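Local coordinates for protein acyl-coenzyme A oxidase acox-1.1 (Caenorhabditis elegans, PDB 5K3H) that catalyses the FAD-dependent first step of peroxisomal beta-oxidation, desaturating fatty acyl-CoA substrates to (2E)-enoyl-CoA and passing the electrons to oxygen to give hydrogen peroxide, at residues H3-I8 and F25-M30; A49-I54 and S87-P92; M73-K78 and G110-L115; G172-V177 and I260-L265; I492-H497 and Y573-V578. One frame throughout, in Å; residues are numbered along the deposited sequence.

Overall arrangement
From the N terminus, contact 1 comes first: it closes a loop that holds helix 14-21, bringing segment 3-8 against the start of helix 27-35. Contacts 2 and 3 follow in the helical N-terminal region and cross, their segments alternating along the chain, with centres about 18 Å apart; contact 2 ties the end of helix 38-52 to the loop after helix 68-85, and contact 3 ties helix 68-85 to the turn before helix 114-127. Contact 4 closes a long helix-free excursion rich in strands, pairing strands 175-179 and 258-261, about 60 Å from contact 1 between centres. Contact 5 comes last, in series, and packs helix 489-515 on helix 557-577 in the C-terminal helical region; no contact nests within another.

Contact 1 (H3-I8 and F25-M30); sequences HLNKTI and FDTHAM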
# COMPACT_ATOMS: atom_id res chain seq x y z
N HIS B 3 -26.97 -2.94 26.86
CA HIS B 3 -25.60 -2.73 27.29
C HIS B 3 -25.16 -1.34 26.85
O HIS B 3 -25.81 -0.69 26.03
CB HIS B 3 -24.67 -3.80 26.69
CG HIS B 3 -25.06 -5.21 27.03
ND1 HIS B 3 -25.61 -6.08 26.11
CD2 HIS B 3 -24.97 -5.90 28.20
CE1 HIS B 3 -25.82 -7.25 26.69
NE2 HIS B 3 -25.45 -7.17 27.95
N LEU B 4 -24.06 -0.87 27.43
CA LEU B 4 -23.46 0.37 26.95
C LEU B 4 -23.13 0.30 25.44
O LEU B 4 -23.31 1.28 24.71
CB LEU B 4 -22.23 0.68 27.78
CG LEU B 4 -22.62 1.17 29.20
CD1 LEU B 4 -21.42 1.27 30.17
CD2 LEU B 4 -23.40 2.50 29.15
N ASN B 5 -22.66 -0.85 24.96
CA ASN B 5 -22.39 -1.02 23.53
C ASN B 5 -23.68 -1.43 22.83
O ASN B 5 -24.28 -2.46 23.16
CB ASN B 5 -21.25 -2.03 23.30
CG ASN B 5 -20.93 -2.25 21.82
OD1 ASN B 5 -21.80 -2.66 21.04
ND2 ASN B 5 -19.69 -1.96 21.42
N LYS B 6 -24.15 -0.58 21.92
CA LYS B 6 -25.45 -0.76 21.28
C LYS B 6 -25.39 -1.66 20.06
O LYS B 6 -26.42 -1.81 19.38
CB LYS B 6 -26.05 0.60 20.88
CG LYS B 6 -26.30 1.50 22.07
CD LYS B 6 -27.24 0.81 23.03
CE LYS B 6 -27.69 1.74 24.11
NZ LYS B 6 -26.59 2.01 25.08
N THR B 7 -24.22 -2.19 19.72
CA THR B 7 -24.09 -3.06 18.55
C THR B 7 -24.24 -4.55 18.89
O THR B 7 -24.53 -5.35 17.99
CB THR B 7 -22.75 -2.76 17.88
OG1 THR B 7 -22.71 -1.37 17.56
CG2 THR B 7 -22.57 -3.56 16.61
N ILE B 8 -24.14 -4.93 20.17
CA ILE B 8 -24.30 -6.32 20.57
C ILE B 8 -25.68 -6.82 20.16
O ILE B 8 -26.68 -6.11 20.35
CB ILE B 8 -24.11 -6.45 22.10
CG1 ILE B 8 -22.71 -6.00 22.53
CG2 ILE B 8 -24.39 -7.90 22.59
CD1 ILE B 8 -22.60 -5.78 24.04
N PHE B 25 -18.71 3.29 27.97
CA PHE B 25 -19.48 4.41 27.45
C PHE B 25 -20.52 3.90 26.48
O PHE B 25 -20.40 2.80 25.91
CB PHE B 25 -18.58 5.46 26.76
CG PHE B 25 -17.87 4.94 25.54
CD1 PHE B 25 -16.64 4.31 25.65
CD2 PHE B 25 -18.43 5.08 24.27
CE1 PHE B 25 -16.00 3.82 24.54
CE2 PHE B 25 -17.80 4.59 23.15
CZ PHE B 25 -16.59 3.97 23.28
N ASP B 26 -21.53 4.75 26.26
CA ASP B 26 -22.67 4.47 25.39
C ASP B 26 -22.31 4.80 23.94
O ASP B 26 -22.06 5.96 23.60
CB ASP B 26 -23.85 5.31 25.89
CG ASP B 26 -25.07 5.24 25.00
OD1 ASP B 26 -25.10 4.47 24.01
OD2 ASP B 26 -26.03 6.00 25.28
N THR B 27 -22.33 3.79 23.06
CA THR B 27 -21.84 4.02 21.70
C THR B 27 -22.80 4.88 20.88
O THR B 27 -22.34 5.54 19.93
CB THR B 27 -21.56 2.69 20.98
OG1 THR B 27 -22.76 1.89 20.88
CG2 THR B 27 -20.50 1.88 21.71
N HIS B 28 -24.10 4.93 21.22
CA HIS B 28 -24.98 5.92 20.59
C HIS B 28 -24.50 7.33 20.88
O HIS B 28 -24.61 8.22 20.02
CB HIS B 28 -26.43 5.78 21.08
CG HIS B 28 -27.20 4.64 20.48
ND1 HIS B 28 -26.76 3.92 19.39
CD2 HIS B 28 -28.39 4.10 20.83
CE1 HIS B 28 -27.65 2.99 19.09
NE2 HIS B 28 -28.65 3.07 19.95
N ALA B 29 -24.03 7.58 22.12
CA ALA B 29 -23.56 8.90 22.53
C ALA B 29 -22.23 9.24 21.88
O ALA B 29 -22.00 10.40 21.50
CB ALA B 29 -23.43 8.96 24.06
N MET B 30 -21.37 8.24 21.71
CA MET B 30 -20.13 8.46 20.97
C MET B 30 -20.41 8.71 19.50
O MET B 30 -19.72 9.53 18.88
CB MET B 30 -19.18 7.26 21.13
CG MET B 30 -17.79 7.48 20.54
SD MET B 30 -16.89 8.82 21.37
CE MET B 30 -16.17 7.95 22.77
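Lys-6 meets the second segment with both its chain and its charge. Its CG stands 3.4 Å from the centroid of the His-28 ring, almost exactly on the ring normal, a CH-pi contact in which the two side chains cross at about a right angle. Bends at chi2 and chi4 then carry Lys-6 NZ past the ring to Asp-26, where it forms a salt bridge with OD1 (3.1 Å), weak as a hydrogen bond. Lys-6 NZ also donates to His-3 O at 3.0 Å. An alanine here would remove the chain over the imidazole and the salt bridge, and would probably loosen the N-terminal segment from the helix start.

Two hydrogen bonds made by backbone N-H groups, one to a side-chain hydroxyl and one to a carbonyl, hold the segments in register. Lys-6 N points nearly straight at Thr-27 OG1 (3.0 Å, 169°), and Thr-27 N returns a bond to Leu-4 O at 3.2 Å. Thr-27 OG1 sits between its own backbone N and carbonyl carbon (chi1 61°), while CG2 rests on Asn-5 CA.

Further out, Asn-5 OD1 accepts from Thr-7 N at 2.8 Å, and its ND2 bonds to Ser-613 and Asp-616 of helix 590-616. His-28 ND1 is held by Glu-619. Asp-26 OD1 also takes a weak bond from His-28 N, so the arrangement joins an Asx turn at Asn-5 to the Asp N-cap of helix 27-35.

Contact 2 (A49-I54 and S87-P92); sequences AKLAEI and SEIIDP
Ile-89 projects from the loop after helix 68-85 toward the end of helix 38-52; its CD1 meets Ile-54 and Leu-51, while Lys-50 lies along CG2 and CG1. CG1 lies anti to the carbonyl carbon (chi1 -46°) and chi2 is extended, so Ile-89 CD1 reaches Ile-54 CD1 tip to tip at 3.6 Å. Ile-89 CD1 also touches Leu-51 CD2 at 4.0 Å, the two side chains crossing at about a right angle. Leu-51 CG and Ile-54 CG1 are likewise anti to their carbonyl carbons, with extended second torsions.

In Lys-50, CG is anti to the backbone N and the chain bends once, at chi2 (61°), which sets Lys-50 CG 4.0 Å from Ile-89 CG2. Beyond the bend the chain runs straight and brings Lys-50 CE within 3.7 Å of Glu-88 O. Its NZ makes a long salt bridge with Glu-53 OE1, while Glu-88 is paired with Arg-85.

Leu-57 touches both Leu-51 and Ile-89, and Ile-47 of helix 38-52 also lies against Ile-89. Since no hydrogen bond joins the two segments, they are held by dispersion between aliphatic branches, with the lysine methylenes extending the apolar surface toward its charged end.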
# COMPACT_ATOMS: atom_id res chain seq x y z
N ALA B 49 -31.85 1.49 8.61
CA ALA B 49 -32.99 0.61 8.84
C ALA B 49 -33.98 0.68 7.69
O ALA B 49 -34.50 -0.34 7.23
CB ALA B 49 -33.67 0.98 10.16
N LYS B 50 -34.22 1.88 7.16
CA LYS B 50 -35.12 2.00 6.02
C LYS B 50 -34.56 1.24 4.82
O LYS B 50 -35.30 0.51 4.14
CB LYS B 50 -35.34 3.48 5.70
CG LYS B 50 -36.28 3.75 4.52
CD LYS B 50 -37.69 3.19 4.78
CE LYS B 50 -38.67 3.66 3.72
NZ LYS B 50 -40.08 3.25 4.05
N LEU B 51 -33.27 1.38 4.54
CA LEU B 51 -32.70 0.67 3.40
C LEU B 51 -32.81 -0.85 3.55
O LEU B 51 -32.88 -1.58 2.55
CB LEU B 51 -31.24 1.08 3.21
CG LEU B 51 -30.99 2.50 2.72
CD1 LEU B 51 -29.54 2.90 2.99
CD2 LEU B 51 -31.34 2.64 1.24
N ALA B 52 -32.84 -1.35 4.79
CA ALA B 52 -33.00 -2.79 4.98
C ALA B 52 -34.32 -3.29 4.41
O ALA B 52 -34.44 -4.48 4.10
CB ALA B 52 -32.89 -3.16 6.46
N GLU B 53 -35.32 -2.41 4.27
CA GLU B 53 -36.61 -2.75 3.70
C GLU B 53 -36.68 -2.54 2.20
O GLU B 53 -37.73 -2.77 1.61
CB GLU B 53 -37.72 -1.89 4.31
CG GLU B 53 -37.86 -1.90 5.81
CD GLU B 53 -38.95 -0.93 6.30
OE1 GLU B 53 -39.43 -0.10 5.49
OE2 GLU B 53 -39.29 -0.97 7.50
N ILE B 54 -35.59 -2.12 1.55
CA ILE B 54 -35.64 -1.80 0.12
C ILE B 54 -34.60 -2.65 -0.59
O ILE B 54 -33.54 -2.15 -0.97
CB ILE B 54 -35.37 -0.31 -0.14
CG1 ILE B 54 -36.25 0.60 0.71
CG2 ILE B 54 -35.59 0.03 -1.60
CD1 ILE B 54 -35.91 2.06 0.50
N SER B 87 -36.46 10.44 -1.79
CA SER B 87 -37.22 11.20 -0.79
C SER B 87 -37.85 10.31 0.26
O SER B 87 -38.20 10.81 1.34
CB SER B 87 -38.34 12.01 -1.45
OG SER B 87 -37.83 13.09 -2.19
N GLU B 88 -38.06 9.04 -0.03
CA GLU B 88 -38.65 8.16 0.97
C GLU B 88 -37.68 7.82 2.09
O GLU B 88 -38.11 7.24 3.09
CB GLU B 88 -39.10 6.87 0.30
CG GLU B 88 -40.06 7.10 -0.86
CD GLU B 88 -40.19 5.88 -1.73
OE1 GLU B 88 -40.29 4.76 -1.18
OE2 GLU B 88 -40.24 6.06 -2.97
N ILE B 89 -36.41 8.19 1.96
CA ILE B 89 -35.38 7.75 2.87
C ILE B 89 -34.70 8.92 3.57
O ILE B 89 -34.39 8.84 4.76
CB ILE B 89 -34.34 6.87 2.14
CG1 ILE B 89 -35.05 5.83 1.25
CG2 ILE B 89 -33.43 6.13 3.13
CD1 ILE B 89 -34.16 5.20 0.17
N ILE B 90 -34.49 10.04 2.85
CA ILE B 90 -33.70 11.15 3.37
C ILE B 90 -34.36 12.49 3.06
O ILE B 90 -35.36 12.58 2.35
CB ILE B 90 -32.25 11.18 2.82
CG1 ILE B 90 -32.26 11.44 1.31
CG2 ILE B 90 -31.48 9.91 3.18
CD1 ILE B 90 -30.95 11.92 0.76
N ASP B 91 -33.79 13.54 3.65
CA ASP B 91 -33.99 14.90 3.20
C ASP B 91 -32.97 15.17 2.10
O ASP B 91 -31.78 15.30 2.40
CB ASP B 91 -33.81 15.88 4.36
CG ASP B 91 -33.71 17.35 3.90
OD1 ASP B 91 -33.42 18.21 4.77
OD2 ASP B 91 -33.92 17.65 2.70
N PRO B 92 -33.39 15.23 0.83
CA PRO B 92 -32.40 15.32 -0.27
C PRO B 92 -31.62 16.62 -0.31
O PRO B 92 -30.69 16.73 -1.12
CB PRO B 92 -33.25 15.14 -1.53
CG PRO B 92 -34.60 14.66 -1.08
CD PRO B 92 -34.77 15.06 0.35

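Contact 3 (M73-K78 and G110-L115); sequences MESARK and GNPMAL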
# COMPACT_ATOMS: atom_id res chain seq x y z
N MET B 73 -22.64 -1.35 -14.62
CA MET B 73 -24.07 -1.61 -14.81
C MET B 73 -24.84 -1.58 -13.49
O MET B 73 -25.89 -0.93 -13.37
CB MET B 73 -24.28 -2.95 -15.51
CG MET B 73 -24.22 -2.87 -17.04
SD MET B 73 -25.45 -1.79 -17.81
CE MET B 73 -26.90 -2.86 -17.79
N GLU B 74 -24.35 -2.31 -12.48
CA GLU B 74 -25.00 -2.34 -11.18
C GLU B 74 -25.07 -0.94 -10.57
O GLU B 74 -26.09 -0.54 -10.01
CB GLU B 74 -24.24 -3.30 -10.27
CG GLU B 74 -24.67 -3.33 -8.81
CD GLU B 74 -25.94 -4.14 -8.62
OE1 GLU B 74 -26.46 -4.67 -9.62
OE2 GLU B 74 -26.43 -4.26 -7.49
N SER B 75 -23.98 -0.18 -10.67
CA SER B 75 -23.94 1.15 -10.09
C SER B 75 -24.97 2.07 -10.76
O SER B 75 -25.60 2.89 -10.09
CB SER B 75 -22.50 1.71 -10.20
OG SER B 75 -22.33 2.96 -9.56
N ALA B 76 -25.12 1.96 -12.09
CA ALA B 76 -26.13 2.74 -12.80
C ALA B 76 -27.54 2.29 -12.43
O ALA B 76 -28.44 3.12 -12.25
CB ALA B 76 -25.91 2.63 -14.31
N ARG B 77 -27.75 0.98 -12.31
CA ARG B 77 -29.02 0.44 -11.83
C ARG B 77 -29.44 1.10 -10.52
O ARG B 77 -30.51 1.73 -10.44
CB ARG B 77 -28.90 -1.07 -11.66
CG ARG B 77 -30.21 -1.78 -11.41
CD ARG B 77 -30.00 -3.26 -11.08
NE ARG B 77 -29.33 -3.48 -9.80
CZ ARG B 77 -29.91 -3.29 -8.61
NH1 ARG B 77 -31.16 -2.85 -8.53
NH2 ARG B 77 -29.23 -3.51 -7.50
N LYS B 78 -28.60 0.98 -9.47
CA LYS B 78 -28.93 1.54 -8.16
C LYS B 78 -29.07 3.05 -8.21
O LYS B 78 -29.91 3.63 -7.50
CB LYS B 78 -27.85 1.16 -7.14
CG LYS B 78 -27.79 -0.31 -6.90
CD LYS B 78 -26.98 -0.65 -5.68
CE LYS B 78 -25.50 -0.62 -6.03
NZ LYS B 78 -24.69 -1.34 -5.02
N GLY B 110 -16.99 3.99 -6.63
CA GLY B 110 -17.41 4.99 -7.60
C GLY B 110 -18.85 4.79 -8.08
O GLY B 110 -19.52 3.80 -7.77
N ASN B 111 -19.31 5.77 -8.85
CA ASN B 111 -20.57 5.66 -9.57
C ASN B 111 -20.53 6.64 -10.74
O ASN B 111 -19.64 7.49 -10.81
CB ASN B 111 -21.79 5.92 -8.65
CG ASN B 111 -21.91 7.37 -8.23
OD1 ASN B 111 -22.54 8.17 -8.91
ND2 ASN B 111 -21.30 7.71 -7.09
N PRO B 112 -21.44 6.49 -11.72
CA PRO B 112 -21.38 7.34 -12.93
C PRO B 112 -21.58 8.82 -12.68
O PRO B 112 -21.37 9.63 -13.61
CB PRO B 112 -22.52 6.80 -13.80
CG PRO B 112 -22.65 5.35 -13.37
CD PRO B 112 -22.38 5.37 -11.89
N MET B 113 -22.05 9.21 -11.50
CA MET B 113 -22.29 10.61 -11.19
C MET B 113 -21.48 11.07 -9.99
O MET B 113 -21.84 12.05 -9.34
CB MET B 113 -23.79 10.85 -10.98
CG MET B 113 -24.56 10.71 -12.26
SD MET B 113 -26.31 11.06 -12.10
CE MET B 113 -26.33 12.76 -11.55
N ALA B 114 -20.39 10.36 -9.71
CA ALA B 114 -19.53 10.69 -8.58
C ALA B 114 -19.00 12.12 -8.65
O ALA B 114 -18.96 12.83 -7.65
CB ALA B 114 -18.38 9.70 -8.49
N LEU B 115 -18.57 12.54 -9.84
CA LEU B 115 -18.03 13.88 -10.03
C LEU B 115 -19.13 14.93 -10.23
O LEU B 115 -18.93 16.11 -9.95
CB LEU B 115 -17.05 13.91 -11.20
CG LEU B 115 -15.59 13.61 -10.86
CD1 LEU B 115 -15.01 14.72 -9.99
CD2 LEU B 115 -15.47 12.27 -10.16
O HOH W 1 -21.76 2.40 -6.99
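A water molecule makes the clear polar link between the two segments. It accepts from Ser-75 OG at 2.7 Å and donates to Gly-110 O at 2.8 Å, bridging helix 68-85 to the residue just before the turn that leads into helix 114-127. The Ser-75 side chain leaves the helix toward 110-115, and OG lies anti to the backbone N (chi1 -175°). Besides the water, Ser-75 OG rests beside Asn-111 CB (3.1 Å) and against Pro-112 CD (3.4 Å). One residue on, Ala-76 CB approaches Pro-112 CG at 4.3 Å.

Gly-110, just ahead of the turn, has backbone angles that would jam a side chain against the preceding carbonyl O. Asn-111 begins a type I beta turn, and its OD1 accepts from Met-113 N at 2.8 Å, an Asx turn in which the donor stands above the amide plane. Asn-192, the neighbour in sequence of the FAD-binding Gly-191, bonds to Asn-111 O and Leu-115 N, and Tyr-661 of the second subunit packs on Ala-76.

Little apolar surface is shared between the segments; the serine hydroxyl and the glycine carbonyl are both satisfied through the one water.

Contact 4 (G172-V177 and I260-L265); sequences GTQEFV and IPRTNL
Strands 175-179 and 258-261 pair antiparallel here, with Phe-176 and Ile-260 as a hydrogen-bonded pair and Glu-175 and Pro-261 as the next, non-hydrogen-bonded pair. This is part of the mixed beta-sheet of the central domain of the acyl-CoA oxidase fold; on the other edge of strand 175-179, toward strand 166-170, Gln-174 and Glu-175 both face Asp-170 in a G1 beta bulge. Phe-176 N donates to Ile-260 O at 2.8 Å and Ile-260 N returns to Phe-176 O at 2.9 Å, both nearly along the C=O axis. Where strand 258-261 turns into a short 3-10 segment, Arg-262 N still donates to Gln-174 O, at 3.1 Å and from above the carbonyl plane.

Phe-176 buries more surface than any other residue in the contact. Its CG is anti to the carbonyl carbon (chi1 -73°), and the ring turns its edge to the start of the 3-10 segment, where the carbonyl oxygens of Pro-261 and Arg-262 lie near its plane. Phe-176 CE2 also meets Leu-265 CB at 3.9 Å and Arg-262 CG at 4.0 Å, while Phe-176 CB packs on Ile-260 CG1 at 4.0 Å. Phe-218 and Tyr-169 bring further rings against Phe-176.

The Gln-174 and Arg-262 side chains run side by side in the same direction, their flat ends 25° apart, but Gln-174 NE2 and Arg-262 NH1, 3.5 Å apart, are both donors and form no hydrogen bond; Arg-262 NE is bonded to Val-272 O. Glu-175 OE1 pairs with Arg-259, and its anti lone pair receives Thr-173 OG1 at 2.8 Å.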
# COMPACT_ATOMS: atom_id res chain seq x y z
N GLY B 172 -15.36 37.84 -34.46
CA GLY B 172 -16.28 37.90 -35.57
C GLY B 172 -17.55 37.12 -35.32
O GLY B 172 -18.65 37.60 -35.62
N THR B 173 -17.43 35.92 -34.76
CA THR B 173 -18.56 35.03 -34.55
C THR B 173 -19.07 35.01 -33.11
O THR B 173 -20.00 34.25 -32.81
CB THR B 173 -18.19 33.61 -34.98
OG1 THR B 173 -17.17 33.09 -34.11
CG2 THR B 173 -17.65 33.65 -36.39
N GLN B 174 -18.45 35.77 -32.21
CA GLN B 174 -18.79 35.78 -30.79
C GLN B 174 -18.86 34.37 -30.22
O GLN B 174 -19.87 33.95 -29.63
CB GLN B 174 -20.11 36.51 -30.56
CG GLN B 174 -20.05 38.01 -30.80
CD GLN B 174 -21.42 38.60 -30.82
OE1 GLN B 174 -21.95 38.92 -31.89
NE2 GLN B 174 -22.05 38.71 -29.65
N GLU B 175 -17.76 33.63 -30.39
CA GLU B 175 -17.63 32.25 -29.96
C GLU B 175 -16.24 32.04 -29.38
O GLU B 175 -15.30 32.74 -29.73
CB GLU B 175 -17.83 31.29 -31.13
CG GLU B 175 -19.26 31.08 -31.56
CD GLU B 175 -19.31 30.28 -32.82
OE1 GLU B 175 -18.59 30.65 -33.78
OE2 GLU B 175 -19.99 29.24 -32.85
N PHE B 176 -16.13 31.06 -28.48
CA PHE B 176 -14.84 30.52 -28.08
C PHE B 176 -14.52 29.26 -28.88
O PHE B 176 -15.40 28.42 -29.09
CB PHE B 176 -14.80 30.23 -26.58
CG PHE B 176 -14.72 31.48 -25.75
CD1 PHE B 176 -13.51 32.10 -25.53
CD2 PHE B 176 -15.87 32.07 -25.27
CE1 PHE B 176 -13.42 33.27 -24.81
CE2 PHE B 176 -15.81 33.23 -24.55
CZ PHE B 176 -14.57 33.84 -24.31
N VAL B 177 -13.28 29.18 -29.38
CA VAL B 177 -12.81 28.02 -30.13
C VAL B 177 -11.90 27.24 -29.18
O VAL B 177 -10.82 27.72 -28.82
CB VAL B 177 -12.05 28.43 -31.40
CG1 VAL B 177 -11.28 27.26 -31.97
CG2 VAL B 177 -12.95 29.06 -32.45
N ILE B 260 -18.01 27.10 -29.04
CA ILE B 260 -19.09 27.29 -28.07
C ILE B 260 -19.41 28.78 -28.00
O ILE B 260 -18.53 29.63 -28.30
CB ILE B 260 -18.73 26.70 -26.69
CG1 ILE B 260 -17.53 27.40 -26.07
CG2 ILE B 260 -18.46 25.20 -26.79
CD1 ILE B 260 -17.16 26.87 -24.70
N PRO B 261 -20.64 29.16 -27.64
CA PRO B 261 -21.00 30.59 -27.57
C PRO B 261 -20.15 31.35 -26.56
O PRO B 261 -19.59 30.79 -25.62
CB PRO B 261 -22.47 30.57 -27.14
CG PRO B 261 -22.98 29.21 -27.54
CD PRO B 261 -21.81 28.28 -27.48
N ARG B 262 -20.08 32.67 -26.77
CA ARG B 262 -19.39 33.53 -25.82
C ARG B 262 -19.88 33.32 -24.39
O ARG B 262 -19.08 33.31 -23.45
CB ARG B 262 -19.57 35.01 -26.20
CG ARG B 262 -18.69 35.94 -25.37
CD ARG B 262 -18.99 37.40 -25.54
NE ARG B 262 -20.06 37.89 -24.68
CZ ARG B 262 -21.33 38.04 -25.06
NH1 ARG B 262 -21.68 37.74 -26.31
NH2 ARG B 262 -22.23 38.50 -24.20
N THR B 263 -21.19 33.15 -24.22
CA THR B 263 -21.78 33.08 -22.89
C THR B 263 -21.61 31.72 -22.22
O THR B 263 -22.10 31.55 -21.09
CB THR B 263 -23.27 33.44 -22.96
OG1 THR B 263 -23.89 32.62 -23.97
CG2 THR B 263 -23.47 34.91 -23.30
N ASN B 264 -20.92 30.76 -22.85
CA ASN B 264 -20.50 29.55 -22.15
C ASN B 264 -19.27 29.76 -21.28
O ASN B 264 -18.95 28.86 -20.50
CB ASN B 264 -20.23 28.39 -23.12
CG ASN B 264 -21.50 27.72 -23.61
OD1 ASN B 264 -22.50 28.37 -23.86
ND2 ASN B 264 -21.45 26.40 -23.74
N LEU B 265 -18.57 30.89 -21.42
CA LEU B 265 -17.61 31.31 -20.41
C LEU B 265 -18.36 31.59 -19.11
O LEU B 265 -19.30 32.39 -19.10
CB LEU B 265 -16.87 32.57 -20.87
CG LEU B 265 -16.05 33.33 -19.82
CD1 LEU B 265 -14.78 32.57 -19.43
CD2 LEU B 265 -15.70 34.75 -20.25

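Contact 5 (I492-H497 and Y573-V578); sequences IKTFQH and YELLDV
Phe-495 reaches from one helix to the next and meets it with the tip of its ring. Its CG is anti to the carbonyl carbon (chi1 -71°), which swings the ring from the flank of helix 489-515 toward helix 557-577. The ring presents its edge to the backbone: Phe-495 CZ lies 3.6 Å from Leu-575 N, which sits near the ring plane. Phe-495 CZ also touches Leu-575 CB at 3.8 Å, the two side chains crossing obliquely, and Glu-574 CB approaches the same ring atom at 4.1 Å. On the neighbouring rim position, Phe-495 CE1 meets Val-578 CG2 at 4.2 Å, again at the edge.

Phe-495 thus meets the root of Leu-575, whose CD1 branch makes a second contact. With CG anti to the backbone N (chi1 180°), Leu-575 sends CD1 against Thr-494 CG2 at 4.0 Å, crossing at about a right angle. The threonine hydroxyl turns instead to Ser-478 and to Glu-490 O, leaving its methyl for the leucine. An alanine in place of Phe-495 would remove the ring edge against Leu-575 N and CB and Val-578 CG2 and would probably loosen the packing between the two helices.

The short helical segments run 29° apart with axes 11.2 Å from each other, and no hydrogen bond joins them. Glu-574 turns its carboxylate away to Arg-540 and Arg-350. Val-578, just past the end of helix 557-577, lies near Tyr-581, an ATP-binding residue. Leu-541 of helix 520-553 packs on Phe-495, and Val-596 of helix 590-616 on Leu-575, so the pair is embedded in the C-terminal helical bundle.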
# COMPACT_ATOMS: atom_id res chain seq x y z
N ILE B 492 1.58 19.33 23.90
CA ILE B 492 1.31 20.35 22.89
C ILE B 492 2.48 21.33 22.81
O ILE B 492 2.99 21.62 21.72
CB ILE B 492 -0.03 21.05 23.20
CG1 ILE B 492 -1.18 20.04 22.99
CG2 ILE B 492 -0.25 22.21 22.27
CD1 ILE B 492 -2.58 20.58 23.28
N LYS B 493 2.98 21.80 23.96
CA LYS B 493 4.12 22.71 23.93
C LYS B 493 5.36 22.06 23.34
O LYS B 493 6.20 22.75 22.75
CB LYS B 493 4.45 23.24 25.33
CG LYS B 493 3.41 24.17 25.89
CD LYS B 493 3.99 24.96 27.04
CE LYS B 493 4.49 24.04 28.15
NZ LYS B 493 5.60 24.64 28.96
N THR B 494 5.52 20.75 23.50
CA THR B 494 6.66 20.04 22.93
C THR B 494 6.54 19.92 21.41
O THR B 494 7.53 20.13 20.69
CB THR B 494 6.79 18.67 23.61
OG1 THR B 494 6.99 18.88 25.01
CG2 THR B 494 7.96 17.87 23.07
N PHE B 495 5.34 19.61 20.90
CA PHE B 495 5.12 19.64 19.45
C PHE B 495 5.30 21.04 18.87
O PHE B 495 5.81 21.22 17.76
CB PHE B 495 3.72 19.13 19.10
CG PHE B 495 3.53 17.65 19.29
CD1 PHE B 495 4.24 16.75 18.54
CD2 PHE B 495 2.61 17.18 20.20
CE1 PHE B 495 4.07 15.41 18.69
CE2 PHE B 495 2.42 15.82 20.38
CZ PHE B 495 3.15 14.94 19.62
N GLN B 496 4.85 22.06 19.60
CA GLN B 496 5.05 23.42 19.13
C GLN B 496 6.53 23.73 19.00
O GLN B 496 6.98 24.30 18.00
CB GLN B 496 4.34 24.41 20.07
CG GLN B 496 2.84 24.43 19.86
CD GLN B 496 2.08 25.33 20.84
OE1 GLN B 496 2.61 25.71 21.89
NE2 GLN B 496 0.82 25.64 20.52
N HIS B 497 7.32 23.30 19.99
CA HIS B 497 8.76 23.54 19.94
C HIS B 497 9.41 22.88 18.73
O HIS B 497 10.17 23.53 18.00
CB HIS B 497 9.42 23.06 21.24
CG HIS B 497 10.91 23.19 21.21
ND1 HIS B 497 11.55 24.38 21.50
CD2 HIS B 497 11.87 22.31 20.86
CE1 HIS B 497 12.86 24.20 21.37
NE2 HIS B 497 13.07 22.96 20.98
N TYR B 573 2.16 8.31 20.96
CA TYR B 573 2.55 7.65 19.72
C TYR B 573 3.15 8.64 18.73
O TYR B 573 4.21 8.39 18.13
CB TYR B 573 1.35 6.95 19.10
CG TYR B 573 1.70 6.13 17.89
CD1 TYR B 573 2.13 4.82 18.03
CD2 TYR B 573 1.62 6.67 16.62
CE1 TYR B 573 2.44 4.05 16.92
CE2 TYR B 573 1.94 5.91 15.51
CZ TYR B 573 2.34 4.60 15.68
OH TYR B 573 2.66 3.84 14.59
N GLU B 574 2.47 9.77 18.52
CA GLU B 574 2.96 10.76 17.57
C GLU B 574 4.27 11.37 18.04
O GLU B 574 5.15 11.66 17.22
CB GLU B 574 1.89 11.83 17.34
CG GLU B 574 0.56 11.29 16.78
CD GLU B 574 0.71 10.64 15.40
OE1 GLU B 574 1.46 11.20 14.56
OE2 GLU B 574 0.07 9.58 15.15
N LEU B 575 4.43 11.60 19.34
CA LEU B 575 5.70 12.15 19.83
C LEU B 575 6.84 11.15 19.66
O LEU B 575 7.94 11.53 19.24
CB LEU B 575 5.58 12.60 21.28
CG LEU B 575 6.85 13.21 21.92
CD1 LEU B 575 7.44 14.39 21.09
CD2 LEU B 575 6.58 13.62 23.39
N LEU B 576 6.62 9.88 19.99
CA LEU B 576 7.65 8.88 19.74
C LEU B 576 8.01 8.83 18.26
O LEU B 576 9.17 8.63 17.91
CB LEU B 576 7.21 7.51 20.25
CG LEU B 576 8.26 6.46 20.63
CD1 LEU B 576 9.24 6.93 21.71
CD2 LEU B 576 7.56 5.19 21.10
N ASP B 577 7.01 9.06 17.39
CA ASP B 577 7.23 9.01 15.95
C ASP B 577 8.18 10.08 15.46
O ASP B 577 8.92 9.84 14.50
CB ASP B 577 5.90 9.17 15.22
CG ASP B 577 6.00 8.82 13.75
OD1 ASP B 577 6.77 7.89 13.43
OD2 ASP B 577 5.33 9.47 12.91
N VAL B 578 8.18 11.27 16.08
CA VAL B 578 9.01 12.39 15.64
C VAL B 578 10.09 12.70 16.69
O VAL B 578 10.47 13.86 16.89
CB VAL B 578 8.14 13.62 15.33
CG1 VAL B 578 7.13 13.27 14.26
CG2 VAL B 578 7.43 14.13 16.59